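Alternansucrase (Leuconostoc mesenteroides, PDB 6HVG) belongs to glycosyl hydrolase family 70, joining a large region of the TIM-barrel clan to cell-wall-binding-type repeats along the same chain. Local coordinates at residues A[405-410]-A[1166-1171]; A[579-584]-A[1247-1252]; A[588-593]-A[627-632]; A[617-622]-A[655-660]. All blocks are in the same frame, centred on the assembly; numbering follows the deposited sequence.

Interaction 1. Residues A[405-410]-A[1166-1171]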
loop_
_atom_site.group_PDB
_atom_site.type_symbol
_atom_site.label_atom_id
_atom_site.label_comp_id
_atom_site.label_asym_id
_atom_site.label_seq_id
_atom_site.Cartn_x
_atom_site.Cartn_y
_atom_site.Cartn_z
ATOM N N ASN A 405 -31.045 11.072 10.932
ATOM C CA ASN A 405 -29.838 11.510 11.624
ATOM C C ASN A 405 -28.922 10.380 12.067
ATOM O O ASN A 405 -29.272 9.216 12.008
ATOM C CB ASN A 405 -30.244 12.314 12.852
ATOM C CG ASN A 405 -30.849 11.449 13.942
ATOM O OD1 ASN A 405 -30.268 11.270 15.020
ATOM N ND2 ASN A 405 -32.020 10.926 13.678
ATOM N N VAL A 406 -27.739 10.763 12.524
ATOM C CA VAL A 406 -26.792 9.868 13.181
ATOM C C VAL A 406 -26.396 10.552 14.483
ATOM O O VAL A 406 -25.895 11.679 14.476
ATOM C CB VAL A 406 -25.548 9.649 12.309
ATOM C CG1 VAL A 406 -24.634 8.580 12.912
ATOM C CG2 VAL A 406 -25.955 9.281 10.882
ATOM N N ASP A 407 -26.633 9.873 15.597
ATOM C CA ASP A 407 -26.352 10.398 16.960
ATOM C C ASP A 407 -26.799 11.828 17.171
ATOM O O ASP A 407 -26.144 12.592 17.886
ATOM C CB ASP A 407 -24.862 10.238 17.336
ATOM C CG ASP A 407 -24.466 8.788 17.553
ATOM O OD1 ASP A 407 -25.370 7.926 17.632
ATOM O OD2 ASP A 407 -23.250 8.513 17.648
ATOM N N GLY A 408 -27.925 12.172 16.557
ATOM C CA GLY A 408 -28.480 13.516 16.662
ATOM C C GLY A 408 -28.058 14.490 15.581
ATOM O O GLY A 408 -28.764 15.452 15.297
ATOM N N TYR A 409 -26.898 14.259 14.986
ATOM C CA TYR A 409 -26.380 15.157 13.976
ATOM C C TYR A 409 -27.063 14.915 12.638
ATOM O O TYR A 409 -27.669 13.859 12.444
ATOM C CB TYR A 409 -24.894 14.951 13.833
ATOM C CG TYR A 409 -24.138 15.368 15.045
ATOM C CD1 TYR A 409 -23.719 16.673 15.210
ATOM C CD2 TYR A 409 -23.865 14.469 16.045
ATOM C CE1 TYR A 409 -23.033 17.067 16.335
ATOM C CE2 TYR A 409 -23.166 14.852 17.177
ATOM C CZ TYR A 409 -22.755 16.154 17.311
ATOM O OH TYR A 409 -22.052 16.543 18.424
ATOM N N LEU A 410 -26.974 15.905 11.744
ATOM C CA LEU A 410 -27.572 15.813 10.429
ATOM C C LEU A 410 -26.505 15.598 9.378
ATOM O O LEU A 410 -25.367 15.947 9.591
ATOM C CB LEU A 410 -28.331 17.096 10.090
ATOM C CG LEU A 410 -29.318 17.649 11.110
ATOM C CD1 LEU A 410 -29.995 18.863 10.527
ATOM C CD2 LEU A 410 -30.351 16.616 11.517
ATOM N N GLY A 1166 -23.619 -0.527 11.583
ATOM C CA GLY A 1166 -24.242 0.572 12.307
ATOM C C GLY A 1166 -23.366 1.818 12.343
ATOM O O GLY A 1166 -22.162 1.728 12.638
ATOM N N LYS A 1167 -23.978 2.981 12.076
ATOM C CA LYS A 1167 -23.243 4.250 11.972
ATOM C C LYS A 1167 -23.238 5.009 13.273
ATOM O O LYS A 1167 -24.192 4.956 14.016
ATOM C CB LYS A 1167 -23.838 5.155 10.894
ATOM C CG LYS A 1167 -23.949 4.523 9.515
ATOM C CD LYS A 1167 -24.375 5.547 8.465
ATOM C CE LYS A 1167 -24.624 4.875 7.133
ATOM N NZ LYS A 1167 -24.749 5.858 6.036
ATOM N N GLU A 1168 -22.127 5.679 13.542
ATOM C CA GLU A 1168 -21.987 6.594 14.677
ATOM C C GLU A 1168 -21.231 7.824 14.200
ATOM O O GLU A 1168 -20.610 7.805 13.128
ATOM C CB GLU A 1168 -21.183 5.993 15.815
ATOM C CG GLU A 1168 -21.784 4.779 16.491
ATOM C CD GLU A 1168 -20.858 4.227 17.566
ATOM O OE1 GLU A 1168 -19.911 3.494 17.199
ATOM O OE2 GLU A 1168 -21.030 4.551 18.771
ATOM N N VAL A 1169 -21.303 8.895 14.986
ATOM C CA VAL A 1169 -20.590 10.112 14.656
ATOM C C VAL A 1169 -19.372 10.172 15.550
ATOM O O VAL A 1169 -19.497 10.229 16.763
ATOM C CB VAL A 1169 -21.458 11.381 14.818
ATOM C CG1 VAL A 1169 -20.637 12.634 14.569
ATOM C CG2 VAL A 1169 -22.627 11.343 13.854
ATOM N N VAL A 1170 -18.197 10.154 14.929
ATOM C CA VAL A 1170 -16.915 10.225 15.636
ATOM C C VAL A 1170 -16.280 11.593 15.388
ATOM O O VAL A 1170 -16.680 12.302 14.460
ATOM C CB VAL A 1170 -15.911 9.129 15.142
ATOM C CG1 VAL A 1170 -16.519 7.740 15.247
ATOM C CG2 VAL A 1170 -15.438 9.405 13.708
ATOM N N THR A 1171 -15.300 11.945 16.221
ATOM C CA THR A 1171 -14.429 13.093 15.980
ATOM C C THR A 1171 -13.108 12.565 15.413
ATOM O O THR A 1171 -12.404 11.806 16.078
ATOM C CB THR A 1171 -14.160 13.883 17.272
ATOM O OG1 THR A 1171 -15.357 14.516 17.699
ATOM C CG2 THR A 1171 -13.138 14.967 17.033
#
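V406 and V1169 carry the apolar half of this contact between the loop at 405-410 and strand 1166-1175. CG1 of V406 lies anti to its backbone N (chi1 -173°), which brings it within 3.5 Å of V1169 CG2; the two side chains cross at a slant, and the same V1169 methyl also sits beside the carbonyl O of V406. The other branch, V1169 CG1, approaches the ring of Y409 obliquely, 4.0 Å from its CD2, with the two side chains crossing at about a right angle. The phenol end of Y409 is held apart from this contact, its OH bonded to R543 O. What shapes the loop is a type I' beta turn from V406 to Y409, closed in both directions: Y409 N to V406 O at 2.8 Å and V406 N to Y409 O at 3.1 Å. An Asx motif backs it, since N405 OD1 accepts from G408 N in the carbonyl plane, on a lone pair, at 2.9 Å. The one polar bond across is weak though almost straight: V1169 N gives its hydrogen to D407 OD2 at 3.3 Å, with an angle of 173°. On the neighbouring residue, E1168 OE1 turns to T1196 OG1 and A1245 N.

Interaction 2. Residues A[579-584]-A[1247-1252]. With CA (calcium ion), chain C.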
loop_
_atom_site.group_PDB
_atom_site.type_symbol
_atom_site.label_atom_id
_atom_site.label_comp_id
_atom_site.label_asym_id
_atom_site.label_seq_id
_atom_site.Cartn_x
_atom_site.Cartn_y
_atom_site.Cartn_z
ATOM N N ALA A 579 -9.014 -1.390 7.426
ATOM C CA ALA A 579 -10.385 -1.375 7.924
ATOM C C ALA A 579 -10.530 -0.613 9.226
ATOM O O ALA A 579 -9.973 0.493 9.363
ATOM C CB ALA A 579 -10.951 -2.789 8.036
ATOM N N ASN A 580 -11.321 -1.147 10.160
ATOM C CA ASN A 580 -11.519 -0.500 11.434
ATOM C C ASN A 580 -10.487 -0.990 12.394
ATOM O O ASN A 580 -10.497 -2.151 12.750
ATOM C CB ASN A 580 -12.886 -0.829 11.994
ATOM C CG ASN A 580 -14.002 -0.234 11.179
ATOM O OD1 ASN A 580 -14.327 0.957 11.314
ATOM N ND2 ASN A 580 -14.590 -1.037 10.343
ATOM N N ASP A 581 -9.588 -0.115 12.824
ATOM C CA ASP A 581 -8.484 -0.523 13.687
ATOM C C ASP A 581 -8.981 -0.597 15.139
ATOM O O ASP A 581 -9.439 0.380 15.694
ATOM C CB ASP A 581 -7.308 0.442 13.529
ATOM C CG ASP A 581 -6.125 0.041 14.299
ATOM O OD1 ASP A 581 -5.361 -0.840 13.849
ATOM O OD2 ASP A 581 -5.913 0.661 15.366
ATOM N N ILE A 582 -8.891 -1.781 15.721
ATOM C CA ILE A 582 -9.300 -2.043 17.089
ATOM C C ILE A 582 -8.300 -1.456 18.103
ATOM O O ILE A 582 -7.090 -1.575 17.937
ATOM C CB ILE A 582 -9.465 -3.564 17.305
ATOM C CG1 ILE A 582 -10.672 -4.048 16.493
ATOM C CG2 ILE A 582 -9.618 -3.901 18.787
ATOM C CD1 ILE A 582 -10.753 -5.552 16.342
ATOM N N ASP A 583 -8.830 -0.812 19.142
ATOM C CA ASP A 583 -8.011 -0.229 20.201
ATOM C C ASP A 583 -7.587 -1.306 21.203
ATOM O O ASP A 583 -8.213 -1.481 22.261
ATOM C CB ASP A 583 -8.782 0.881 20.898
ATOM C CG ASP A 583 -8.005 1.535 22.026
ATOM O OD1 ASP A 583 -6.762 1.363 22.104
ATOM O OD2 ASP A 583 -8.668 2.224 22.845
ATOM N N ASN A 584 -6.516 -2.020 20.861
ATOM C CA ASN A 584 -5.933 -3.028 21.756
ATOM C C ASN A 584 -5.140 -2.461 22.955
ATOM O O ASN A 584 -4.642 -3.223 23.764
ATOM C CB ASN A 584 -5.068 -4.005 20.957
ATOM C CG ASN A 584 -5.865 -4.759 19.893
ATOM O OD1 ASN A 584 -6.916 -5.329 20.168
ATOM N ND2 ASN A 584 -5.365 -4.755 18.669
ATOM N N TYR A 1247 -14.316 1.569 21.126
ATOM C CA TYR A 1247 -13.302 0.533 21.176
ATOM C C TYR A 1247 -12.370 0.532 19.963
ATOM O O TYR A 1247 -11.537 -0.364 19.811
ATOM C CB TYR A 1247 -13.980 -0.829 21.338
ATOM C CG TYR A 1247 -14.758 -0.987 22.632
ATOM C CD1 TYR A 1247 -14.168 -0.701 23.860
ATOM C CD2 TYR A 1247 -16.067 -1.450 22.635
ATOM C CE1 TYR A 1247 -14.864 -0.851 25.044
ATOM C CE2 TYR A 1247 -16.775 -1.599 23.822
ATOM C CZ TYR A 1247 -16.162 -1.294 25.027
ATOM O OH TYR A 1247 -16.826 -1.427 26.227
ATOM N N MET A 1248 -12.447 1.571 19.147
ATOM C CA MET A 1248 -11.672 1.640 17.906
ATOM C C MET A 1248 -10.701 2.810 17.919
ATOM O O MET A 1248 -10.992 3.854 18.477
ATOM C CB MET A 1248 -12.615 1.803 16.700
ATOM C CG MET A 1248 -13.643 0.693 16.533
ATOM S SD MET A 1248 -12.941 -0.845 15.952
ATOM C CE MET A 1248 -14.294 -1.948 16.257
ATOM N N ASN A 1249 -9.557 2.631 17.269
ATOM C CA ASN A 1249 -8.608 3.703 17.046
ATOM C C ASN A 1249 -8.982 4.536 15.845
ATOM O O ASN A 1249 -8.725 5.740 15.813
ATOM C CB ASN A 1249 -7.212 3.139 16.822
ATOM C CG ASN A 1249 -6.615 2.535 18.081
ATOM O OD1 ASN A 1249 -6.955 2.925 19.193
ATOM N ND2 ASN A 1249 -5.728 1.561 17.903
ATOM N N GLY A 1250 -9.582 3.917 14.844
ATOM C CA GLY A 1250 -9.956 4.661 13.658
ATOM C C GLY A 1250 -10.434 3.794 12.529
ATOM O O GLY A 1250 -10.917 2.679 12.755
ATOM N N THR A 1251 -10.334 4.329 11.318
ATOM C CA THR A 1251 -10.848 3.680 10.128
ATOM C C THR A 1251 -10.050 4.147 8.914
ATOM O O THR A 1251 -9.414 5.184 8.940
ATOM C CB THR A 1251 -12.341 4.009 9.891
ATOM O OG1 THR A 1251 -12.758 3.461 8.635
ATOM C CG2 THR A 1251 -12.577 5.502 9.856
ATOM N N ASN A 1252 -10.092 3.357 7.852
ATOM C CA ASN A 1252 -9.682 3.841 6.558
ATOM C C ASN A 1252 -10.719 4.874 6.111
ATOM O O ASN A 1252 -11.890 4.784 6.479
ATOM C CB ASN A 1252 -9.595 2.697 5.545
ATOM C CG ASN A 1252 -10.915 1.986 5.360
ATOM O OD1 ASN A 1252 -11.518 1.510 6.327
ATOM N ND2 ASN A 1252 -11.374 1.907 4.124
HETATM CA CA CA C . -3.848 -1.369 14.859
HETATM O O HOH W 1 -15.698 2.727 9.751
HETATM O O HOH W 2 -5.256 -2.675 16.248
HETATM O O HOH W 3 -4.482 1.137 20.487
#
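D581 and N1249 meet beside the calcium ion, where strands 580-582 and 1248-1252 run antiparallel in a six-stranded sheet. CG of D581 is anti to its backbone N (chi1 -176°), and this turns the carboxylate so that OD1 binds the calcium ion at 1.9 Å while OD2 accepts from N1249 ND2 at 2.7 Å. The amide nitrogen meets OD2 nearly along the C-O axis, with the carboxylate and amide planes 30° apart, so N1249, in the second shell, helps to hold the carboxylate in its rotation. E575, N625 and D1159 supply further ligands, and a coordinated water donates to I582 O.

The backbone bonds reveal a beta bulge opposite D581. Its N donates to G1250 O at 3.1 Å, yet its O accepts from N1249 N at 2.7 Å, and one residue further on I582 already faces M1248, the register having slipped by one. Beyond the bulge D583, the centre of an inverse gamma turn, donates from N to Y1247 O at 2.8 Å. On the side of I582 and N580, M1248, bent at chi2 (-73°), lays SD 4.0 Å from I582 CG1 and about equally far from N580 CB.

Two waters complete the polar bridging. One donates to both N580 OD1 and T1251 OG1; another donates to D583 OD1 and accepts from N1249 ND2, at 2.9 Å from that nitrogen. D583 OD1 is also bonded to S585 OG, and D583 OD2 to R553 N.

Interaction 3. Residues A[588-593]-A[627-632]; sequences IVQAEQ and DADLLK
Q590 and L630 have the closest CA atoms, 7.1 Å apart, where helix 587-601 passes the first turn of helix 629-642. The second helix belongs to the TIM-barrel-type region: it lies between the parallel strands 617-620 and 657-658, on their beta-alpha-beta crossover. D627, ahead of the turn that leads into this helix, accepts from D629 N through the anti lone pair of OD1 at 3.1 Å, a capping bond.

The polar part of the contact joins one amide to one carboxylate. Q590, extended beyond CG, reaches across so that NE2 donates to D629 OD2 at 3.1 Å, again on an anti lone pair. The bond is bent, 146° at the hydrogen, and the amide and carboxylate planes stand 88° apart. Q590 NE2 also donates to N584 O, so this nitrogen ties the helix to the end of segment 579-584 as well. On the other helix, S1229 OG bonds both D629 OD2 and D627 OD2, which links the two aspartates.

Alongside lies a small apolar patch facing W1156 of strand 1151-1156, which both L630 and Q593 touch. Q593 is bent at chi2 (-71°); its amide is taken up by R1115 and N584, leaving the aliphatic part to face the leucine. L630 CD2 rests 4.0 Å from Q593 CG, with Q593 CB hardly farther away.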
loop_
_atom_site.group_PDB
_atom_site.type_symbol
_atom_site.label_atom_id
_atom_site.label_comp_id
_atom_site.label_asym_id
_atom_site.label_seq_id
_atom_site.Cartn_x
_atom_site.Cartn_y
_atom_site.Cartn_z
ATOM N N ILE A 588 -10.302 -3.164 28.586
ATOM C CA ILE A 588 -11.549 -3.870 28.282
ATOM C C ILE A 588 -11.443 -4.659 26.978
ATOM O O ILE A 588 -11.924 -5.777 26.892
ATOM C CB ILE A 588 -12.757 -2.901 28.236
ATOM C CG1 ILE A 588 -13.044 -2.341 29.645
ATOM C CG2 ILE A 588 -14.007 -3.615 27.734
ATOM C CD1 ILE A 588 -13.854 -1.060 29.662
ATOM N N VAL A 589 -10.822 -4.066 25.973
ATOM C CA VAL A 589 -10.660 -4.713 24.679
ATOM C C VAL A 589 -9.622 -5.827 24.797
ATOM O O VAL A 589 -9.765 -6.864 24.162
ATOM C CB VAL A 589 -10.260 -3.689 23.584
ATOM C CG1 VAL A 589 -9.873 -4.374 22.271
ATOM C CG2 VAL A 589 -11.404 -2.717 23.359
ATOM N N GLN A 590 -8.603 -5.619 25.627
ATOM C CA GLN A 590 -7.614 -6.650 25.892
ATOM C C GLN A 590 -8.248 -7.903 26.492
ATOM O O GLN A 590 -7.914 -9.021 26.093
ATOM C CB GLN A 590 -6.510 -6.124 26.808
ATOM C CG GLN A 590 -5.613 -5.099 26.138
ATOM C CD GLN A 590 -4.498 -4.599 27.040
ATOM O OE1 GLN A 590 -4.470 -4.902 28.231
ATOM N NE2 GLN A 590 -3.574 -3.808 26.471
ATOM N N ALA A 591 -9.165 -7.717 27.431
ATOM C CA ALA A 591 -9.908 -8.838 28.029
ATOM C C ALA A 591 -10.708 -9.576 26.959
ATOM O O ALA A 591 -10.764 -10.808 26.963
ATOM C CB ALA A 591 -10.857 -8.351 29.134
ATOM N N GLU A 592 -11.335 -8.824 26.055
ATOM C CA GLU A 592 -12.147 -9.426 24.999
ATOM C C GLU A 592 -11.277 -10.252 24.032
ATOM O O GLU A 592 -11.692 -11.298 23.553
ATOM C CB GLU A 592 -12.921 -8.344 24.260
ATOM C CG GLU A 592 -13.654 -8.829 23.027
ATOM C CD GLU A 592 -14.455 -10.090 23.267
ATOM O OE1 GLU A 592 -14.927 -10.303 24.398
ATOM O OE2 GLU A 592 -14.643 -10.831 22.289
ATOM N N GLN A 593 -10.060 -9.787 23.778
ATOM C CA GLN A 593 -9.139 -10.522 22.925
ATOM C C GLN A 593 -8.749 -11.852 23.590
ATOM O O GLN A 593 -8.533 -12.843 22.912
ATOM C CB GLN A 593 -7.884 -9.714 22.624
ATOM C CG GLN A 593 -8.077 -8.399 21.921
ATOM C CD GLN A 593 -8.486 -8.530 20.488
ATOM O OE1 GLN A 593 -8.803 -9.599 19.972
ATOM N NE2 GLN A 593 -8.460 -7.420 19.829
ATOM N N ASP A 627 -1.091 -3.286 19.877
ATOM C CA ASP A 627 -0.462 -3.077 21.193
ATOM C C ASP A 627 0.214 -4.365 21.654
ATOM O O ASP A 627 -0.422 -5.417 21.786
ATOM C CB ASP A 627 -1.498 -2.611 22.231
ATOM C CG ASP A 627 -0.864 -2.084 23.515
ATOM O OD1 ASP A 627 0.027 -2.737 24.095
ATOM O OD2 ASP A 627 -1.285 -1.018 23.971
ATOM N N ALA A 628 1.513 -4.280 21.892
ATOM C CA ALA A 628 2.318 -5.464 22.174
ATOM C C ALA A 628 1.947 -6.197 23.483
ATOM O O ALA A 628 2.420 -7.305 23.727
ATOM C CB ALA A 628 3.782 -5.079 22.173
ATOM N N ASP A 629 1.120 -5.585 24.322
ATOM C CA ASP A 629 0.553 -6.280 25.480
ATOM C C ASP A 629 -0.116 -7.592 25.110
ATOM O O ASP A 629 -0.123 -8.527 25.902
ATOM C CB ASP A 629 -0.493 -5.408 26.172
ATOM C CG ASP A 629 0.109 -4.267 26.987
ATOM O OD1 ASP A 629 1.312 -4.326 27.352
ATOM O OD2 ASP A 629 -0.661 -3.320 27.282
ATOM N N LEU A 630 -0.677 -7.667 23.910
ATOM C CA LEU A 630 -1.357 -8.867 23.476
ATOM C C LEU A 630 -0.454 -10.085 23.474
ATOM O O LEU A 630 -0.934 -11.209 23.632
ATOM C CB LEU A 630 -1.988 -8.681 22.089
ATOM C CG LEU A 630 -3.148 -7.695 21.971
ATOM C CD1 LEU A 630 -3.738 -7.751 20.570
ATOM C CD2 LEU A 630 -4.222 -7.966 23.013
ATOM N N LEU A 631 0.843 -9.886 23.269
ATOM C CA LEU A 631 1.769 -11.001 23.268
ATOM C C LEU A 631 1.886 -11.587 24.669
ATOM O O LEU A 631 1.901 -12.823 24.836
ATOM C CB LEU A 631 3.149 -10.578 22.754
ATOM C CG LEU A 631 3.236 -9.940 21.370
ATOM C CD1 LEU A 631 4.677 -9.774 20.949
ATOM C CD2 LEU A 631 2.504 -10.754 20.330
ATOM N N LYS A 632 1.969 -10.699 25.661
ATOM C CA LYS A 632 2.047 -11.087 27.073
ATOM C C LYS A 632 0.758 -11.751 27.535
ATOM O O LYS A 632 0.801 -12.768 28.233
ATOM C CB LYS A 632 2.310 -9.865 27.939
ATOM C CG LYS A 632 2.809 -10.187 29.322
ATOM C CD LYS A 632 2.468 -9.095 30.314
ATOM C CE LYS A 632 3.251 -9.255 31.616
ATOM N NZ LYS A 632 3.030 -10.570 32.294
#

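Interaction 4. Residues A[617-622]-A[655-660]; sequences GIRVDA and LSILED
G617 and L655 begin the pairing with a CA-H...O contact, G617 CA lying 3.3 Å from L655 O. At I618 the backbone N donates almost straight (169°) to a side chain, S656 OG at 3.2 Å; the same hydroxyl is bonded to H654 O. I618 O then receives I657 N, and the regular parallel pattern starts.

R619 lies on the I657 face of the sheet. Its CB lies 3.7 Å from I657 CG1, and the chain, extended from CG to NE, carries the guanidinium on to E659. There NH2 forms a salt bridge with E659 OE1 at 3.3 Å, while E659 CB sits over one face of the group. NH1 bonds D621 OD1 in the guanidinium plane at 3.2 Å and is also paired with D1155 of the adjoining strand 1151-1156.

These are neighbouring strands of the eight-stranded parallel sheet of the TIM-barrel-type region, with helix 629-642 on the beta-alpha-beta crossover between them. V620 takes the opposite face, which that helix covers: its side chain lies beside that of L658, pointing the same way, with CG2 3.6 Å from L658 CD2. In its backbone, N donates to I657 O and O accepts from E659 N, each at 3.0 Å.

Past the strand, the D621 carboxylate lies alongside that of E659, the planes 33° apart. D621 OD1 and E659 OE1 are close but not bonded to each other; the shared R619 probably offsets their like charges. A622 N donates to E659 OE1 at 2.6 Å from above the carboxylate plane (37° out of it), a second grip on that oxygen; OE2 accepts from W661 NE1.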
loop_
_atom_site.group_PDB
_atom_site.type_symbol
_atom_site.label_atom_id
_atom_site.label_comp_id
_atom_site.label_asym_id
_atom_site.label_seq_id
_atom_site.Cartn_x
_atom_site.Cartn_y
_atom_site.Cartn_z
ATOM N N GLY A 617 -2.294 -24.212 19.023
ATOM C CA GLY A 617 -1.427 -23.053 19.086
ATOM C C GLY A 617 -2.010 -21.925 18.282
ATOM O O GLY A 617 -3.051 -22.086 17.666
ATOM N N ILE A 618 -1.325 -20.792 18.247
ATOM C CA ILE A 618 -1.798 -19.636 17.477
ATOM C C ILE A 618 -0.708 -19.010 16.619
ATOM O O ILE A 618 0.461 -19.159 16.889
ATOM C CB ILE A 618 -2.348 -18.537 18.410
ATOM C CG1 ILE A 618 -1.262 -18.095 19.382
ATOM C CG2 ILE A 618 -3.578 -19.030 19.174
ATOM C CD1 ILE A 618 -1.612 -16.853 20.185
ATOM N N ARG A 619 -1.144 -18.297 15.594
ATOM C CA ARG A 619 -0.329 -17.331 14.894
ATOM C C ARG A 619 -0.883 -15.954 15.242
ATOM O O ARG A 619 -2.091 -15.738 15.174
ATOM C CB ARG A 619 -0.449 -17.565 13.404
ATOM C CG ARG A 619 0.163 -16.476 12.529
ATOM C CD ARG A 619 -0.194 -16.710 11.059
ATOM N NE ARG A 619 0.308 -15.668 10.153
ATOM C CZ ARG A 619 -0.256 -14.477 9.951
ATOM N NH1 ARG A 619 -1.371 -14.149 10.575
ATOM N NH2 ARG A 619 0.313 -13.610 9.117
ATOM N N VAL A 620 -0.012 -15.039 15.631
ATOM C CA VAL A 620 -0.423 -13.680 15.947
ATOM C C VAL A 620 -0.233 -12.840 14.699
ATOM O O VAL A 620 0.901 -12.555 14.298
ATOM C CB VAL A 620 0.388 -13.097 17.134
ATOM C CG1 VAL A 620 -0.159 -11.740 17.559
ATOM C CG2 VAL A 620 0.365 -14.055 18.322
ATOM N N ASP A 621 -1.353 -12.464 14.084
ATOM C CA ASP A 621 -1.361 -11.641 12.867
ATOM C C ASP A 621 -1.008 -10.193 13.212
ATOM O O ASP A 621 -1.496 -9.652 14.196
ATOM C CB ASP A 621 -2.754 -11.706 12.229
ATOM C CG ASP A 621 -2.897 -10.826 10.982
ATOM O OD1 ASP A 621 -2.330 -11.172 9.901
ATOM O OD2 ASP A 621 -3.618 -9.786 11.087
ATOM N N ALA A 622 -0.150 -9.580 12.406
ATOM C CA ALA A 622 0.065 -8.130 12.397
ATOM C C ALA A 622 0.589 -7.609 13.719
ATOM O O ALA A 622 0.054 -6.654 14.277
ATOM C CB ALA A 622 -1.237 -7.422 12.033
ATOM N N LEU A 655 2.715 -25.323 19.784
ATOM C CA LEU A 655 3.510 -24.491 18.874
ATOM C C LEU A 655 2.747 -23.252 18.445
ATOM O O LEU A 655 1.646 -23.369 17.954
ATOM C CB LEU A 655 3.902 -25.262 17.612
ATOM C CG LEU A 655 5.173 -26.082 17.685
ATOM C CD1 LEU A 655 5.266 -26.952 16.443
ATOM C CD2 LEU A 655 6.393 -25.174 17.808
ATOM N N SER A 656 3.373 -22.087 18.639
ATOM C CA SER A 656 2.786 -20.767 18.358
ATOM C C SER A 656 3.786 -19.835 17.677
ATOM O O SER A 656 4.950 -19.754 18.093
ATOM C CB SER A 656 2.324 -20.098 19.661
ATOM O OG SER A 656 1.194 -20.760 20.183
ATOM N N ILE A 657 3.333 -19.118 16.648
ATOM C CA ILE A 657 4.213 -18.267 15.850
ATOM C C ILE A 657 3.720 -16.828 15.828
ATOM O O ILE A 657 2.542 -16.553 16.075
ATOM C CB ILE A 657 4.387 -18.803 14.405
ATOM C CG1 ILE A 657 3.064 -18.745 13.631
ATOM C CG2 ILE A 657 4.945 -20.215 14.453
ATOM C CD1 ILE A 657 3.148 -19.286 12.206
ATOM N N LEU A 658 4.637 -15.912 15.543
ATOM C CA LEU A 658 4.349 -14.487 15.421
ATOM C C LEU A 658 4.628 -14.038 13.993
ATOM O O LEU A 658 5.653 -14.398 13.421
ATOM C CB LEU A 658 5.282 -13.672 16.312
ATOM C CG LEU A 658 5.202 -13.855 17.810
ATOM C CD1 LEU A 658 6.385 -13.189 18.474
ATOM C CD2 LEU A 658 3.868 -13.324 18.338
ATOM N N GLU A 659 3.740 -13.217 13.432
ATOM C CA GLU A 659 4.032 -12.404 12.244
ATOM C C GLU A 659 4.636 -11.096 12.754
ATOM O O GLU A 659 3.903 -10.150 13.028
ATOM C CB GLU A 659 2.769 -12.112 11.451
ATOM C CG GLU A 659 3.001 -11.558 10.045
ATOM C CD GLU A 659 1.886 -10.627 9.523
ATOM O OE1 GLU A 659 0.802 -10.519 10.127
ATOM O OE2 GLU A 659 2.090 -9.970 8.482
ATOM N N ASP A 660 5.970 -11.078 12.918
ATOM C CA ASP A 660 6.691 -9.961 13.518
ATOM C C ASP A 660 7.810 -9.460 12.596
ATOM O O ASP A 660 8.935 -9.910 12.686
ATOM C CB ASP A 660 7.240 -10.366 14.882
ATOM C CG ASP A 660 8.306 -11.464 14.805
ATOM O OD1 ASP A 660 8.226 -12.340 13.892
ATOM O OD2 ASP A 660 9.219 -11.455 15.679
#

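Interactions 2, 3 and 4 are buried, whereas interaction 1 is only partly so and lies farthest out, its centre about 29 Å from the centre of the chain. Interactions 1 and 2 reach the same antiparallel sheet with centres about 17 Å apart, but one rests a turn on a strand through valines and a weak bond, while the other pairs two strands beside a metal. Interaction 2 leads straight into interaction 3: strand 580-582 is followed by helix 587-601, and Y1247 CD1 packs 3.5 Å from V589 CG2. Helix 629-642, one side of interaction 3, packs against interaction 4, L631 CD2 lying 3.5 Å from L658 CD2. Sparse side-chain contacts in interaction 3 contrast with backbone pairing and an ion network in interaction 4.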